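PDB 6WG5: ectonucleoside triphosphate diphosphohydrolase 4 from Homo sapiens, which is a member of the GDA1/CD39 family of nucleoside phosphatases, whose fold is related to that of actin. Local coordinates for residues A[412-417]-A[441-446]; A[389-394]-A[466-471]; A[348-353]-A[453-458]. All coordinates share one frame; numbering follows the deposited sequence.

Contact 1 of 3, residues A[412-417]-A[441-446]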
ATOM      1  N   ASP A 412      16.263  24.048   3.731  1.00 30.81           N
ATOM      2  CA  ASP A 412      17.710  24.210   3.660  1.00 29.17           C
ATOM      3  C   ASP A 412      18.304  23.407   2.509  1.00 29.58           C
ATOM      4  O   ASP A 412      19.230  23.871   1.835  1.00 28.72           O
ATOM      5  CB  ASP A 412      18.347  23.802   4.990  1.00 33.60           C
ATOM      6  CG  ASP A 412      18.034  24.780   6.111  1.00 42.79           C
ATOM      7  OD1 ASP A 412      17.721  25.952   5.810  1.00 42.49           O
ATOM      8  OD2 ASP A 412      18.105  24.378   7.293  1.00 48.89           O
ATOM      9  N   TYR A 413      17.786  22.201   2.266  1.00 29.13           N
ATOM     10  CA  TYR A 413      18.275  21.404   1.145  1.00 28.57           C
ATOM     11  C   TYR A 413      18.048  22.127  -0.178  1.00 31.41           C
ATOM     12  O   TYR A 413      18.947  22.199  -1.023  1.00 31.28           O
ATOM     13  CB  TYR A 413      17.594  20.033   1.139  1.00 25.99           C
ATOM     14  CG  TYR A 413      17.993  19.162  -0.035  1.00 23.21           C
ATOM     15  CD1 TYR A 413      19.089  18.314   0.045  1.00 22.28           C
ATOM     16  CD2 TYR A 413      17.273  19.192  -1.225  1.00 21.60           C
ATOM     17  CE1 TYR A 413      19.458  17.520  -1.026  1.00 22.05           C
ATOM     18  CE2 TYR A 413      17.637  18.403  -2.302  1.00 22.97           C
ATOM     19  CZ  TYR A 413      18.732  17.570  -2.197  1.00 24.78           C
ATOM     20  OH  TYR A 413      19.102  16.781  -3.263  1.00 27.97           O
ATOM     21  N   CYS A 414      16.848  22.682  -0.369  1.00 38.01           N
ATOM     22  CA  CYS A 414      16.517  23.322  -1.638  1.00 41.50           C
ATOM     23  C   CYS A 414      17.353  24.572  -1.874  1.00 43.35           C
ATOM     24  O   CYS A 414      17.740  24.857  -3.013  1.00 39.30           O
ATOM     25  CB  CYS A 414      15.025  23.655  -1.674  1.00 44.52           C
ATOM     26  SG  CYS A 414      14.039  22.160  -1.643  1.00 54.84           S
ATOM     27  N   ALA A 415      17.643  25.325  -0.818  1.00 36.05           N
ATOM     28  CA  ALA A 415      18.418  26.550  -0.948  1.00 35.07           C
ATOM     29  C   ALA A 415      19.912  26.296  -1.119  1.00 39.11           C
ATOM     30  O   ALA A 415      20.674  27.261  -1.232  1.00 44.59           O
ATOM     31  CB  ALA A 415      18.185  27.443   0.273  1.00 35.38           C
ATOM     32  N   THR A 416      20.346  25.038  -1.144  1.00 41.81           N
ATOM     33  CA  THR A 416      21.754  24.704  -1.304  1.00 40.05           C
ATOM     34  C   THR A 416      22.095  24.630  -2.786  1.00 38.23           C
ATOM     35  O   THR A 416      21.373  24.000  -3.564  1.00 38.80           O
ATOM     36  CB  THR A 416      22.071  23.371  -0.621  1.00 39.39           C
ATOM     37  OG1 THR A 416      21.718  23.445   0.764  1.00 43.33           O
ATOM     38  CG2 THR A 416      23.556  23.034  -0.743  1.00 38.51           C
ATOM     39  N   LYS A 417      23.198  25.275  -3.172  1.00 37.30           N
ATOM     40  CA  LYS A 417      23.625  25.264  -4.566  1.00 35.98           C
ATOM     41  C   LYS A 417      23.717  23.838  -5.088  1.00 33.83           C
ATOM     42  O   LYS A 417      24.163  22.927  -4.385  1.00 34.72           O
ATOM     43  CB  LYS A 417      24.983  25.947  -4.719  1.00 44.63           C
ATOM     44  CG  LYS A 417      24.994  27.429  -4.411  1.00 49.89           C
ATOM     45  CD  LYS A 417      26.386  27.993  -4.647  1.00 56.42           C
ATOM     46  CE  LYS A 417      26.688  29.170  -3.737  1.00 62.91           C
ATOM     47  NZ  LYS A 417      28.157  29.317  -3.524  1.00 69.08           N
ATOM     48  N   TYR A 441      15.141  15.825  -7.749  1.00 24.54           N
ATOM     49  CA  TYR A 441      13.706  16.014  -7.568  1.00 23.26           C
ATOM     50  C   TYR A 441      13.274  15.936  -6.109  1.00 22.53           C
ATOM     51  O   TYR A 441      12.069  15.933  -5.831  1.00 24.07           O
ATOM     52  CB  TYR A 441      12.941  14.987  -8.407  1.00 20.36           C
ATOM     53  CG  TYR A 441      13.164  15.168  -9.889  1.00 19.93           C
ATOM     54  CD1 TYR A 441      12.611  16.247 -10.564  1.00 30.11           C
ATOM     55  CD2 TYR A 441      13.936  14.268 -10.613  1.00 25.89           C
ATOM     56  CE1 TYR A 441      12.816  16.427 -11.915  1.00 28.51           C
ATOM     57  CE2 TYR A 441      14.146  14.440 -11.973  1.00 26.88           C
ATOM     58  CZ  TYR A 441      13.583  15.522 -12.617  1.00 28.27           C
ATOM     59  OH  TYR A 441      13.782  15.708 -13.968  1.00 32.62           O
ATOM     60  N   GLN A 442      14.223  15.884  -5.170  1.00 26.38           N
ATOM     61  CA  GLN A 442      13.869  15.897  -3.753  1.00 30.33           C
ATOM     62  C   GLN A 442      13.021  17.114  -3.406  1.00 29.14           C
ATOM     63  O   GLN A 442      12.057  17.009  -2.639  1.00 27.00           O
ATOM     64  CB  GLN A 442      15.139  15.871  -2.898  1.00 28.15           C
ATOM     65  CG  GLN A 442      14.967  16.355  -1.451  1.00 26.99           C
ATOM     66  CD  GLN A 442      14.191  15.382  -0.584  1.00 26.27           C
ATOM     67  OE1 GLN A 442      14.069  14.200  -0.905  1.00 27.49           O
ATOM     68  NE2 GLN A 442      13.661  15.879   0.527  1.00 24.57           N
ATOM     69  N   CYS A 443      13.372  18.280  -3.947  1.00 37.48           N
ATOM     70  CA  CYS A 443      12.681  19.508  -3.570  1.00 38.98           C
ATOM     71  C   CYS A 443      11.217  19.462  -3.971  1.00 31.63           C
ATOM     72  O   CYS A 443      10.325  19.641  -3.136  1.00 28.40           O
ATOM     73  CB  CYS A 443      13.379  20.712  -4.193  1.00 46.72           C
ATOM     74  SG  CYS A 443      14.802  21.132  -3.225  1.00 61.50           S
ATOM     75  N   PHE A 444      10.949  19.234  -5.257  1.00 22.59           N
ATOM     76  CA  PHE A 444       9.567  19.142  -5.702  1.00 20.97           C
ATOM     77  C   PHE A 444       8.814  18.080  -4.911  1.00 25.08           C
ATOM     78  O   PHE A 444       7.701  18.319  -4.430  1.00 24.57           O
ATOM     79  CB  PHE A 444       9.505  18.835  -7.197  1.00 21.24           C
ATOM     80  CG  PHE A 444       8.106  18.657  -7.707  1.00 19.82           C
ATOM     81  CD1 PHE A 444       7.414  19.725  -8.248  1.00 19.04           C
ATOM     82  CD2 PHE A 444       7.472  17.431  -7.615  1.00 22.29           C
ATOM     83  CE1 PHE A 444       6.124  19.568  -8.703  1.00 22.77           C
ATOM     84  CE2 PHE A 444       6.180  17.269  -8.064  1.00 24.38           C
ATOM     85  CZ  PHE A 444       5.503  18.340  -8.608  1.00 21.80           C
ATOM     86  N   LYS A 445       9.416  16.897  -4.754  1.00 23.12           N
ATOM     87  CA  LYS A 445       8.705  15.794  -4.120  1.00 21.54           C
ATOM     88  C   LYS A 445       8.502  16.026  -2.629  1.00 23.30           C
ATOM     89  O   LYS A 445       7.470  15.627  -2.080  1.00 26.08           O
ATOM     90  CB  LYS A 445       9.453  14.487  -4.368  1.00 20.84           C
ATOM     91  CG  LYS A 445       9.271  13.958  -5.786  1.00 24.32           C
ATOM     92  CD  LYS A 445      10.413  13.052  -6.197  1.00 22.38           C
ATOM     93  CE  LYS A 445       9.944  11.642  -6.452  1.00 25.22           C
ATOM     94  NZ  LYS A 445      11.094  10.735  -6.715  1.00 30.09           N
ATOM     95  N   SER A 446       9.459  16.668  -1.957  1.00 22.27           N
ATOM     96  CA  SER A 446       9.270  16.986  -0.544  1.00 23.19           C
ATOM     97  C   SER A 446       8.123  17.971  -0.356  1.00 24.66           C
ATOM     98  O   SER A 446       7.327  17.836   0.581  1.00 25.57           O
ATOM     99  CB  SER A 446      10.562  17.549   0.046  1.00 20.70           C
ATOM    100  OG  SER A 446      10.911  18.774  -0.568  1.00 25.97           O
TER
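The ring of Tyr413 meets the other segment in two ways. Cys443 SG lies at its edge, close to the ring plane and 3.7 Å from Tyr413 CD2, a sulfur-aromatic contact with the sulfur 5.0 Å from the ring centroid. Gln442 approaches obliquely instead, its CG 3.5 Å from Tyr413 CE2 and its CB 3.6 Å from the same atom. It is the aliphatic CB and CG that pack on the tyrosine; the amide plane stands 81° from the ring. Tyr413 holds its CG anti to the backbone N (chi1 177°), which sends the ring out toward helix 436-456 and lets its hydroxyl bond to the carbonyl of Leu439. Leu395 and Leu421 add apolar contacts to the same side chain. The Gln442 amide, turned off the ring, is satisfied elsewhere: OE1 pairs with Arg438, and NE2 with the carbonyl of Cys390.

Next to this packing, Cys414 SG and Cys443 SG are joined at 2.0 Å in a disulfide with a chi3 of -128°. The bond draws the Cys414 and Cys443 CA atoms to 5.7 Å of each other, the closest pair of CA atoms across the contact. Helix 436-456 is kinked here, the N atoms of Cys443 and Phe444 making no bond to the preceding turn.

The arrangement is a buried interhelical disulfide flanked by an aromatic ring. It ties the C-terminal end of helix 403-414 to helix 436-456, across a connection that includes helix 418-427.

Contact 2 of 3, residues A[389-394]-A[466-471]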
ATOM      1  N   TYR A 389      11.216   8.132   1.437  1.00 24.73           N
ATOM      2  CA  TYR A 389      12.335   8.599   0.625  1.00 25.10           C
ATOM      3  C   TYR A 389      12.541  10.103   0.777  1.00 23.94           C
ATOM      4  O   TYR A 389      13.680  10.582   0.788  1.00 26.49           O
ATOM      5  CB  TYR A 389      12.100   8.238  -0.842  1.00 22.86           C
ATOM      6  CG  TYR A 389      11.932   6.758  -1.097  1.00 24.96           C
ATOM      7  CD1 TYR A 389      12.690   5.821  -0.409  1.00 29.98           C
ATOM      8  CD2 TYR A 389      11.010   6.297  -2.026  1.00 29.12           C
ATOM      9  CE1 TYR A 389      12.538   4.468  -0.641  1.00 32.18           C
ATOM     10  CE2 TYR A 389      10.850   4.944  -2.264  1.00 32.75           C
ATOM     11  CZ  TYR A 389      11.617   4.036  -1.570  1.00 33.88           C
ATOM     12  OH  TYR A 389      11.463   2.689  -1.803  1.00 40.29           O
ATOM     13  N   CYS A 390      11.453  10.863   0.902  1.00 22.61           N
ATOM     14  CA  CYS A 390      11.555  12.313   1.002  1.00 20.94           C
ATOM     15  C   CYS A 390      11.947  12.791   2.394  1.00 26.22           C
ATOM     16  O   CYS A 390      12.322  13.960   2.542  1.00 29.87           O
ATOM     17  CB  CYS A 390      10.233  12.965   0.596  1.00 22.09           C
ATOM     18  SG  CYS A 390       9.864  12.857  -1.174  1.00 32.08           S
ATOM     19  N   THR A 391      11.866  11.933   3.411  1.00 21.43           N
ATOM     20  CA  THR A 391      12.317  12.293   4.751  1.00 22.41           C
ATOM     21  C   THR A 391      13.684  11.721   5.093  1.00 21.83           C
ATOM     22  O   THR A 391      14.395  12.306   5.915  1.00 25.44           O
ATOM     23  CB  THR A 391      11.311  11.822   5.812  1.00 22.49           C
ATOM     24  OG1 THR A 391      11.102  10.409   5.695  1.00 23.40           O
ATOM     25  CG2 THR A 391       9.982  12.550   5.667  1.00 18.18           C
ATOM     26  N   GLU A 392      14.075  10.605   4.480  1.00 21.39           N
ATOM     27  CA  GLU A 392      15.284   9.887   4.867  1.00 25.96           C
ATOM     28  C   GLU A 392      16.418   9.976   3.857  1.00 24.48           C
ATOM     29  O   GLU A 392      17.568  10.162   4.256  1.00 28.33           O
ATOM     30  CB  GLU A 392      14.958   8.407   5.107  1.00 27.33           C
ATOM     31  CG  GLU A 392      16.163   7.564   5.496  1.00 25.92           C
ATOM     32  CD  GLU A 392      16.864   8.088   6.733  1.00 32.26           C
ATOM     33  OE1 GLU A 392      16.196   8.753   7.555  1.00 32.68           O
ATOM     34  OE2 GLU A 392      18.081   7.839   6.879  1.00 37.09           O
ATOM     35  N   ASP A 393      16.134   9.851   2.559  1.00 31.64           N
ATOM     36  CA  ASP A 393      17.199   9.581   1.596  1.00 33.96           C
ATOM     37  C   ASP A 393      18.259  10.679   1.586  1.00 33.44           C
ATOM     38  O   ASP A 393      19.456  10.383   1.497  1.00 35.91           O
ATOM     39  CB  ASP A 393      16.608   9.382   0.201  1.00 37.79           C
ATOM     40  CG  ASP A 393      16.156   7.949  -0.037  1.00 41.62           C
ATOM     41  OD1 ASP A 393      16.005   7.197   0.950  1.00 41.29           O
ATOM     42  OD2 ASP A 393      15.955   7.572  -1.211  1.00 46.61           O
ATOM     43  N   VAL A 394      17.852  11.949   1.676  1.00 32.76           N
ATOM     44  CA  VAL A 394      18.795  13.057   1.742  1.00 29.44           C
ATOM     45  C   VAL A 394      18.633  13.875   3.017  1.00 29.98           C
ATOM     46  O   VAL A 394      19.627  14.331   3.594  1.00 33.78           O
ATOM     47  CB  VAL A 394      18.693  13.967   0.499  1.00 28.11           C
ATOM     48  CG1 VAL A 394      18.935  13.164  -0.764  1.00 36.64           C
ATOM     49  CG2 VAL A 394      17.357  14.673   0.438  1.00 31.44           C
ATOM     50  N   LEU A 466       2.306  10.394  12.618  1.00 20.22           N
ATOM     51  CA  LEU A 466       2.747   9.830  11.347  1.00 20.66           C
ATOM     52  C   LEU A 466       4.153   9.273  11.508  1.00 22.64           C
ATOM     53  O   LEU A 466       5.040   9.953  12.034  1.00 28.86           O
ATOM     54  CB  LEU A 466       2.733  10.877  10.231  1.00 17.51           C
ATOM     55  CG  LEU A 466       3.359  10.405   8.911  1.00 22.75           C
ATOM     56  CD1 LEU A 466       2.530   9.286   8.298  1.00 26.60           C
ATOM     57  CD2 LEU A 466       3.523  11.551   7.925  1.00 21.83           C
ATOM     58  N   LYS A 467       4.356   8.042  11.053  1.00 26.89           N
ATOM     59  CA  LYS A 467       5.679   7.435  11.012  1.00 24.34           C
ATOM     60  C   LYS A 467       5.965   7.017   9.580  1.00 24.55           C
ATOM     61  O   LYS A 467       5.271   6.154   9.034  1.00 26.52           O
ATOM     62  CB  LYS A 467       5.783   6.231  11.947  1.00 30.70           C
ATOM     63  CG  LYS A 467       7.221   5.778  12.157  1.00 42.53           C
ATOM     64  CD  LYS A 467       7.331   4.320  12.573  1.00 51.29           C
ATOM     65  CE  LYS A 467       6.774   4.079  13.967  1.00 61.23           C
ATOM     66  NZ  LYS A 467       7.403   2.884  14.605  1.00 65.95           N
ATOM     67  N   THR A 468       6.968   7.639   8.972  1.00 22.42           N
ATOM     68  CA  THR A 468       7.419   7.222   7.656  1.00 23.45           C
ATOM     69  C   THR A 468       8.374   6.048   7.813  1.00 24.61           C
ATOM     70  O   THR A 468       9.168   5.999   8.756  1.00 23.88           O
ATOM     71  CB  THR A 468       8.102   8.376   6.922  1.00 24.78           C
ATOM     72  OG1 THR A 468       9.339   8.701   7.570  1.00 27.95           O
ATOM     73  CG2 THR A 468       7.203   9.600   6.915  1.00 25.35           C
ATOM     74  N   ALA A 469       8.281   5.091   6.896  1.00 26.73           N
ATOM     75  CA  ALA A 469       9.035   3.856   7.038  1.00 25.30           C
ATOM     76  C   ALA A 469       9.057   3.129   5.706  1.00 26.60           C
ATOM     77  O   ALA A 469       8.206   3.349   4.840  1.00 29.67           O
ATOM     78  CB  ALA A 469       8.435   2.956   8.122  1.00 28.30           C
ATOM     79  N   LEU A 470      10.051   2.258   5.560  1.00 39.19           N
ATOM     80  CA  LEU A 470      10.146   1.375   4.407  1.00 40.93           C
ATOM     81  C   LEU A 470       9.629  -0.021   4.706  1.00 40.85           C
ATOM     82  O   LEU A 470       9.122  -0.694   3.801  1.00 41.55           O
ATOM     83  CB  LEU A 470      11.602   1.289   3.934  1.00 44.83           C
ATOM     84  CG  LEU A 470      11.858   1.171   2.429  1.00 52.01           C
ATOM     85  CD1 LEU A 470      11.219   2.318   1.647  1.00 50.11           C
ATOM     86  CD2 LEU A 470      13.356   1.133   2.174  1.00 59.21           C
ATOM     87  N   GLN A 471       9.731  -0.460   5.957  1.00 44.30           N
ATOM     88  CA  GLN A 471       9.271  -1.778   6.357  1.00 47.76           C
ATOM     89  C   GLN A 471       8.809  -1.711   7.806  1.00 48.36           C
ATOM     90  O   GLN A 471       9.014  -0.712   8.502  1.00 48.11           O
ATOM     91  CB  GLN A 471      10.371  -2.827   6.165  1.00 47.12           C
ATOM     92  CG  GLN A 471      11.732  -2.423   6.704  1.00 53.34           C
ATOM     93  CD  GLN A 471      12.833  -3.359   6.250  1.00 59.44           C
ATOM     94  OE1 GLN A 471      12.716  -4.020   5.217  1.00 54.69           O
ATOM     95  NE2 GLN A 471      13.914  -3.423   7.021  1.00 67.56           N
TER
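Thr391 and Thr468 adopt nearly the same first torsion, 56° and 68°, which sets each OG1 between its own backbone N and carbonyl carbon and brings the two oxygens close across the contact. The side chains meet tip to tip, with Thr391 OG1 3.1 Å from Thr468 OG1. Each oxygen also has a backbone partner outside the pair. Thr391 OG1 bonds to the carbonyl of Phe387 in the preceding turn of its helix, with that of Tyr388 also within reach, while Thr468 OG1 receives the N-H of Gly399.

The second meeting point is apolar. Tyr389 directs its CG away from its own carbonyl carbon (chi1 -59°), and the far end of the ring reaches Leu470. One methyl does the touching: Leu470 CD1 is 3.4 Å from Tyr389 CE1 and 3.5 Å from Tyr389 OH, the two side chains crossing at about a right angle. The tyrosine ring also stacks with His433 and touches Arg438 of helix 436-456.

Strand 466-468 is an outermost strand of its sheet and runs parallel to strand 381-385, which leads directly into helix 386-392. The contact therefore sets that helix against the adjoining strand and the chain that follows it; the long connection back to strand 466-468 is largely helical and contains no strand.

Chemically the two meeting points differ with depth. The threonine hydroxyls are buried, and their backbone bonds probably offset much of the cost of placing polar atoms there, whereas Tyr389 and Leu470 add a hydrophobic touch nearer the solvent, where Leu470 is exposed.

Contact 3 of 3, residues A[348-353]-A[453-458]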
ATOM      1  N   CYS A 348       7.600  26.785  -3.952  1.00 29.12           N
ATOM      2  CA  CYS A 348       7.230  25.569  -4.665  1.00 27.71           C
ATOM      3  C   CYS A 348       5.885  25.040  -4.185  1.00 27.67           C
ATOM      4  O   CYS A 348       5.050  24.616  -4.993  1.00 25.69           O
ATOM      5  CB  CYS A 348       8.314  24.505  -4.484  1.00 27.58           C
ATOM      6  SG  CYS A 348       7.955  22.954  -5.323  1.00 39.07           S
ATOM      7  N   ARG A 349       5.658  25.055  -2.868  1.00 30.62           N
ATOM      8  CA  ARG A 349       4.401  24.550  -2.326  1.00 27.46           C
ATOM      9  C   ARG A 349       3.210  25.316  -2.885  1.00 25.61           C
ATOM     10  O   ARG A 349       2.189  24.714  -3.239  1.00 31.88           O
ATOM     11  CB  ARG A 349       4.417  24.628  -0.799  1.00 28.75           C
ATOM     12  CG  ARG A 349       5.407  23.688  -0.141  1.00 29.15           C
ATOM     13  CD  ARG A 349       5.186  23.599   1.359  1.00 33.16           C
ATOM     14  NE  ARG A 349       5.386  24.881   2.032  1.00 32.41           N
ATOM     15  CZ  ARG A 349       4.420  25.750   2.317  1.00 33.58           C
ATOM     16  NH1 ARG A 349       3.160  25.496   1.990  1.00 35.58           N
ATOM     17  NH2 ARG A 349       4.717  26.884   2.934  1.00 36.71           N
ATOM     18  N   GLU A 350       3.316  26.644  -2.971  1.00 40.03           N
ATOM     19  CA  GLU A 350       2.217  27.435  -3.512  1.00 42.91           C
ATOM     20  C   GLU A 350       2.012  27.163  -4.994  1.00 43.35           C
ATOM     21  O   GLU A 350       0.873  27.175  -5.474  1.00 44.60           O
ATOM     22  CB  GLU A 350       2.477  28.924  -3.286  1.00 48.48           C
ATOM     23  CG  GLU A 350       2.736  29.298  -1.836  1.00 63.10           C
ATOM     24  CD  GLU A 350       1.609  28.873  -0.912  1.00 72.78           C
ATOM     25  OE1 GLU A 350       0.479  28.666  -1.403  1.00 76.47           O
ATOM     26  OE2 GLU A 350       1.855  28.743   0.306  1.00 76.88           O
ATOM     27  N   THR A 351       3.094  26.910  -5.730  1.00 42.64           N
ATOM     28  CA  THR A 351       2.985  26.726  -7.173  1.00 44.12           C
ATOM     29  C   THR A 351       2.271  25.424  -7.516  1.00 39.70           C
ATOM     30  O   THR A 351       1.495  25.374  -8.477  1.00 40.76           O
ATOM     31  CB  THR A 351       4.375  26.751  -7.807  1.00 46.11           C
ATOM     32  OG1 THR A 351       5.073  27.929  -7.381  1.00 53.51           O
ATOM     33  CG2 THR A 351       4.274  26.750  -9.322  1.00 44.26           C
ATOM     34  N   ILE A 352       2.520  24.361  -6.745  1.00 38.13           N
ATOM     35  CA  ILE A 352       1.991  23.040  -7.073  1.00 35.13           C
ATOM     36  C   ILE A 352       0.622  22.784  -6.460  1.00 33.19           C
ATOM     37  O   ILE A 352       0.036  21.721  -6.708  1.00 33.51           O
ATOM     38  CB  ILE A 352       2.979  21.937  -6.635  1.00 37.00           C
ATOM     39  CG1 ILE A 352       3.171  21.958  -5.114  1.00 35.44           C
ATOM     40  CG2 ILE A 352       4.308  22.114  -7.368  1.00 39.41           C
ATOM     41  CD1 ILE A 352       4.157  20.930  -4.598  1.00 32.97           C
ATOM     42  N   GLN A 353       0.094  23.721  -5.672  1.00 45.96           N
ATOM     43  CA  GLN A 353      -1.253  23.588  -5.117  1.00 45.76           C
ATOM     44  C   GLN A 353      -2.291  23.164  -6.148  1.00 43.31           C
ATOM     45  O   GLN A 353      -3.006  22.181  -5.901  1.00 44.34           O
ATOM     46  CB  GLN A 353      -1.666  24.918  -4.471  1.00 51.55           C
ATOM     47  CG  GLN A 353      -1.154  25.112  -3.061  1.00 58.41           C
ATOM     48  CD  GLN A 353      -1.962  24.340  -2.045  1.00 66.21           C
ATOM     49  OE1 GLN A 353      -1.456  23.425  -1.402  1.00 70.08           O
ATOM     50  NE2 GLN A 353      -3.230  24.705  -1.896  1.00 69.63           N
ATOM     51  N   PHE A 453      -0.191  15.838   2.073  1.00 19.37           N
ATOM     52  CA  PHE A 453      -0.472  15.388   3.431  1.00 14.66           C
ATOM     53  C   PHE A 453      -1.311  16.409   4.191  1.00 19.18           C
ATOM     54  O   PHE A 453      -2.380  16.080   4.718  1.00 23.78           O
ATOM     55  CB  PHE A 453       0.850  15.117   4.154  1.00 18.18           C
ATOM     56  CG  PHE A 453       0.694  14.538   5.534  1.00 16.64           C
ATOM     57  CD1 PHE A 453       0.106  13.297   5.720  1.00 21.15           C
ATOM     58  CD2 PHE A 453       1.168  15.222   6.640  1.00 19.38           C
ATOM     59  CE1 PHE A 453      -0.027  12.760   6.989  1.00 18.64           C
ATOM     60  CE2 PHE A 453       1.040  14.691   7.911  1.00 18.77           C
ATOM     61  CZ  PHE A 453       0.443  13.458   8.084  1.00 19.03           C
ATOM     62  N   HIS A 454      -0.851  17.660   4.249  1.00 23.06           N
ATOM     63  CA  HIS A 454      -1.441  18.644   5.148  1.00 24.99           C
ATOM     64  C   HIS A 454      -2.611  19.411   4.547  1.00 24.28           C
ATOM     65  O   HIS A 454      -3.404  19.976   5.305  1.00 31.60           O
ATOM     66  CB  HIS A 454      -0.377  19.643   5.606  1.00 26.49           C
ATOM     67  CG  HIS A 454       0.601  19.069   6.582  1.00 25.41           C
ATOM     68  ND1 HIS A 454       0.233  18.650   7.843  1.00 29.66           N
ATOM     69  CD2 HIS A 454       1.931  18.842   6.484  1.00 20.14           C
ATOM     70  CE1 HIS A 454       1.294  18.186   8.477  1.00 27.44           C
ATOM     71  NE2 HIS A 454       2.338  18.295   7.675  1.00 21.09           N
ATOM     72  N   ARG A 455      -2.738  19.461   3.222  1.00 27.27           N
ATOM     73  CA  ARG A 455      -3.853  20.179   2.613  1.00 27.57           C
ATOM     74  C   ARG A 455      -4.617  19.294   1.639  1.00 30.15           C
ATOM     75  O   ARG A 455      -5.807  19.515   1.398  1.00 38.89           O
ATOM     76  CB  ARG A 455      -3.360  21.449   1.917  1.00 29.70           C
ATOM     77  CG  ARG A 455      -3.395  22.666   2.832  1.00 37.30           C
ATOM     78  CD  ARG A 455      -3.304  23.982   2.076  1.00 41.05           C
ATOM     79  NE  ARG A 455      -1.956  24.254   1.588  1.00 44.73           N
ATOM     80  CZ  ARG A 455      -1.516  25.460   1.239  1.00 49.52           C
ATOM     81  NH1 ARG A 455      -2.313  26.516   1.333  1.00 52.82           N
ATOM     82  NH2 ARG A 455      -0.272  25.614   0.804  1.00 52.40           N
ATOM     83  N   GLY A 456      -3.953  18.293   1.074  1.00 28.40           N
ATOM     84  CA  GLY A 456      -4.658  17.296   0.300  1.00 27.22           C
ATOM     85  C   GLY A 456      -5.566  16.480   1.195  1.00 31.95           C
ATOM     86  O   GLY A 456      -6.784  16.443   0.992  1.00 33.25           O
ATOM     87  N   PHE A 457      -4.977  15.837   2.204  1.00 30.71           N
ATOM     88  CA  PHE A 457      -5.715  15.020   3.155  1.00 29.44           C
ATOM     89  C   PHE A 457      -6.047  15.759   4.446  1.00 32.63           C
ATOM     90  O   PHE A 457      -6.766  15.209   5.287  1.00 33.87           O
ATOM     91  CB  PHE A 457      -4.919  13.751   3.485  1.00 29.59           C
ATOM     92  CG  PHE A 457      -4.679  12.856   2.297  1.00 27.87           C
ATOM     93  CD1 PHE A 457      -5.716  12.519   1.445  1.00 28.27           C
ATOM     94  CD2 PHE A 457      -3.415  12.359   2.032  1.00 30.08           C
ATOM     95  CE1 PHE A 457      -5.497  11.695   0.356  1.00 29.32           C
ATOM     96  CE2 PHE A 457      -3.189  11.539   0.942  1.00 25.35           C
ATOM     97  CZ  PHE A 457      -4.232  11.207   0.104  1.00 26.01           C
ATOM     98  N   SER A 458      -5.534  16.978   4.625  1.00 28.75           N
ATOM     99  CA  SER A 458      -5.932  17.868   5.715  1.00 28.29           C
ATOM    100  C   SER A 458      -5.419  17.400   7.074  1.00 29.45           C
ATOM    101  O   SER A 458      -6.080  17.607   8.094  1.00 32.32           O
ATOM    102  CB  SER A 458      -7.455  18.039   5.764  1.00 33.11           C
ATOM    103  OG  SER A 458      -7.944  18.593   4.554  1.00 41.89           O
TER
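Ionic pairing comes first: Arg455 NH2 lies 3.8 Å from Glu350 OE2, a long salt bridge. The oxygen sits at the edge of the guanidinium, near its plane, but carboxylate and guanidinium planes are 78° apart, so the two groups do not pair flat and side by side. Glu350 starts out pointing away from helix 436-456; the bend at its second torsion (chi2 -56°) brings the carboxylate back. The same OE2 is in a long ion pair with Arg349 NH1 (3.9 Å), lying well out of that guanidinium's plane, so only the charges meet.

Within this network two like charges come close, Arg349 NH1 standing 3.6 Å from Arg455 NH2. Glu451, one turn before Arg455, bridges both arginines, and Asp346 takes another nitrogen of Arg349.

The third kind is the packing of flat groups. The amide of Gln353 lies over one face of the Arg455 guanidinium, with Gln353 CD 3.4 Å above its plane and the two planes 32° apart.

Two arginines can come this close probably because acidic groups on both helices offset their charge. The direct Glu350-Arg455 link is long; Glu451 probably carries much of the ionic connection between helix 345-352 and helix 436-456.

Overall arrangement
Helix 436-456 runs through contacts 1 and 3, and reaches contact 2 from outside, through the packing of Lys445 on Cys390. Contact 1 is buried and covalent, contact 2 is partly buried and mixes hydroxyls with apolar groups, and contact 3 lies at the surface and is ionic. Contacts 1 and 3 meet where Phe444 packs on Ile352. Contacts 2 and 3 touch through Leu466 and Phe453. In sequence, contact 1 is nested within the loops closed by each of the others, whose segments alternate along the chain.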